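Local atomic coordinates of AT-less polyketide synthase (Streptomyces platensis subsp. rosaceus, PDB entry 4TKT), a protein that probably catalyses decarboxylative Claisen condensations that extend the growing polyketide chain, as the sixth ketosynthase domain of an isomigrastatin synthase lacking built-in acyltransferases. Residues A198-G203 and L258-D263. Sequence-based numbering, arbitrary orientation.
Sequences AALQRG and LRPLAD
Leu200, near the C-terminal end of helix 188-202, packs against Leu258 and Pro260 at the end of strand 252-260, joining a helix to the mixed sheet of a thiolase-type ketosynthase fold. The helix and strand segments run roughly parallel, their axes 28° apart and 8.5 Å at closest approach, a spacing that one leucine can bridge.

The contact is apolar, with no hydrogen bond across it. With CG anti to the carbonyl carbon (chi1 -68°), Leu200 reaches toward the strand, and CD1 makes the closest contact, 3.6 Å from CB of Leu258, whose side chain crosses that of Leu200 at about a right angle. Ile9 of the neighbouring strand touches both leucines, so branched aliphatic groups suit this buried layer.

Arg259 leaves the strand away from the helix, and its NH2 and NH1 form salt bridges with Asp267 and Asp269; Asp263 O lies 3.7 Å above the guanidinium plane of Arg259.

At the helix ends, Gly203, whose positive phi suits glycine, is the C-prime residue of a Schellman motif (Glu204 N to Ala199 O). Pro260, its phi restricted by the ring, suits the turn into helix 261-266, and its CD meets Leu200 CD2 at 4.3 Å.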
loop_
_atom_site.group_PDB
_atom_site.type_symbol
_atom_site.label_atom_id
_atom_site.label_comp_id
_atom_site.label_asym_id
_atom_site.label_seq_id
_atom_site.Cartn_x
_atom_site.Cartn_y
_atom_site.Cartn_z
ATOM N N ALA A 198 1.834 -16.036 -8.478
ATOM C CA ALA A 198 1.848 -17.453 -8.821
ATOM C C ALA A 198 0.438 -18.026 -8.808
ATOM O O ALA A 198 0.070 -18.811 -9.680
ATOM C CB ALA A 198 2.743 -18.225 -7.863
ATOM N N ALA A 199 -0.349 -17.625 -7.814
ATOM C CA ALA A 199 -1.723 -18.094 -7.677
ATOM C C ALA A 199 -2.588 -17.613 -8.840
ATOM O O ALA A 199 -3.414 -18.361 -9.363
ATOM C CB ALA A 199 -2.309 -17.635 -6.351
ATOM N N LEU A 200 -2.393 -16.360 -9.239
ATOM C CA LEU A 200 -3.125 -15.789 -10.366
ATOM C C LEU A 200 -2.747 -16.478 -11.671
ATOM O O LEU A 200 -3.613 -16.806 -12.479
ATOM C CB LEU A 200 -2.863 -14.286 -10.472
ATOM C CG LEU A 200 -3.424 -13.419 -9.346
ATOM C CD1 LEU A 200 -2.941 -11.988 -9.489
ATOM C CD2 LEU A 200 -4.944 -13.475 -9.343
ATOM N N GLN A 201 -1.449 -16.689 -11.868
ATOM C CA GLN A 201 -0.941 -17.363 -13.059
ATOM C C GLN A 201 -1.468 -18.792 -13.150
ATOM O O GLN A 201 -1.726 -19.307 -14.238
ATOM C CB GLN A 201 0.592 -17.364 -13.054
ATOM C CG GLN A 201 1.231 -17.987 -14.288
ATOM C CD GLN A 201 2.732 -18.188 -14.131
ATOM O OE1 GLN A 201 3.204 -18.641 -13.087
ATOM N NE2 GLN A 201 3.489 -17.847 -15.171
ATOM N N ARG A 202 -1.636 -19.420 -11.991
ATOM C CA ARG A 202 -2.058 -20.814 -11.907
ATOM C C ARG A 202 -3.577 -20.952 -11.988
ATOM O O ARG A 202 -4.098 -22.039 -12.241
ATOM C CB ARG A 202 -1.538 -21.430 -10.609
ATOM C CG ARG A 202 -1.581 -22.941 -10.541
ATOM C CD ARG A 202 -0.976 -23.400 -9.229
ATOM N NE ARG A 202 -1.085 -24.839 -9.030
ATOM C CZ ARG A 202 -0.794 -25.450 -7.887
ATOM N NH1 ARG A 202 -0.383 -24.742 -6.844
ATOM N NH2 ARG A 202 -0.918 -26.765 -7.784
ATOM N N GLY A 203 -4.282 -19.848 -11.765
ATOM C CA GLY A 203 -5.731 -19.840 -11.843
ATOM C C GLY A 203 -6.413 -20.187 -10.533
ATOM O O GLY A 203 -7.582 -20.568 -10.521
ATOM N N LEU A 258 -4.040 -7.243 -7.363
ATOM C CA LEU A 258 -3.376 -7.829 -8.522
ATOM C C LEU A 258 -4.340 -8.601 -9.414
ATOM O O LEU A 258 -5.317 -9.183 -8.941
ATOM C CB LEU A 258 -2.239 -8.745 -8.071
ATOM C CG LEU A 258 -1.156 -8.068 -7.235
ATOM C CD1 LEU A 258 -0.035 -9.046 -6.934
ATOM C CD2 LEU A 258 -0.629 -6.840 -7.954
ATOM N N ARG A 259 -4.038 -8.621 -10.707
ATOM C CA ARG A 259 -4.936 -9.187 -11.703
ATOM C C ARG A 259 -4.202 -9.435 -13.021
ATOM O O ARG A 259 -3.350 -8.639 -13.409
ATOM C CB ARG A 259 -6.117 -8.241 -11.920
ATOM C CG ARG A 259 -7.205 -8.792 -12.795
ATOM C CD ARG A 259 -8.441 -7.925 -12.741
ATOM N NE ARG A 259 -9.574 -8.617 -13.337
ATOM C CZ ARG A 259 -10.754 -8.055 -13.562
ATOM N NH1 ARG A 259 -10.947 -6.783 -13.244
ATOM N NH2 ARG A 259 -11.732 -8.762 -14.109
ATOM N N PRO A 260 -4.514 -10.552 -13.703
ATOM C CA PRO A 260 -3.955 -10.793 -15.039
ATOM C C PRO A 260 -4.244 -9.629 -15.979
ATOM O O PRO A 260 -5.390 -9.189 -16.064
ATOM C CB PRO A 260 -4.672 -12.064 -15.498
ATOM C CG PRO A 260 -5.006 -12.772 -14.237
ATOM C CD PRO A 260 -5.309 -11.698 -13.226
ATOM N N LEU A 261 -3.214 -9.143 -16.665
ATOM C CA LEU A 261 -3.306 -7.933 -17.479
ATOM C C LEU A 261 -4.456 -7.960 -18.482
ATOM O O LEU A 261 -5.141 -6.957 -18.671
ATOM C CB LEU A 261 -1.987 -7.701 -18.219
ATOM C CG LEU A 261 -1.893 -6.413 -19.037
ATOM C CD1 LEU A 261 -2.252 -5.211 -18.181
ATOM C CD2 LEU A 261 -0.498 -6.258 -19.610
ATOM N N ALA A 262 -4.665 -9.108 -19.117
ATOM C CA ALA A 262 -5.727 -9.249 -20.108
ATOM C C ALA A 262 -7.101 -8.989 -19.497
ATOM O O ALA A 262 -7.954 -8.348 -20.113
ATOM C CB ALA A 262 -5.683 -10.633 -20.734
ATOM N N ASP A 263 -7.303 -9.486 -18.281
ATOM C CA ASP A 263 -8.578 -9.341 -17.589
ATOM C C ASP A 263 -8.808 -7.901 -17.142
ATOM O O ASP A 263 -9.931 -7.402 -17.191
ATOM C CB ASP A 263 -8.637 -10.282 -16.386
ATOM C CG ASP A 263 -8.343 -11.720 -16.761
ATOM O OD1 ASP A 263 -8.000 -11.967 -17.935
ATOM O OD2 ASP A 263 -8.438 -12.602 -15.882
#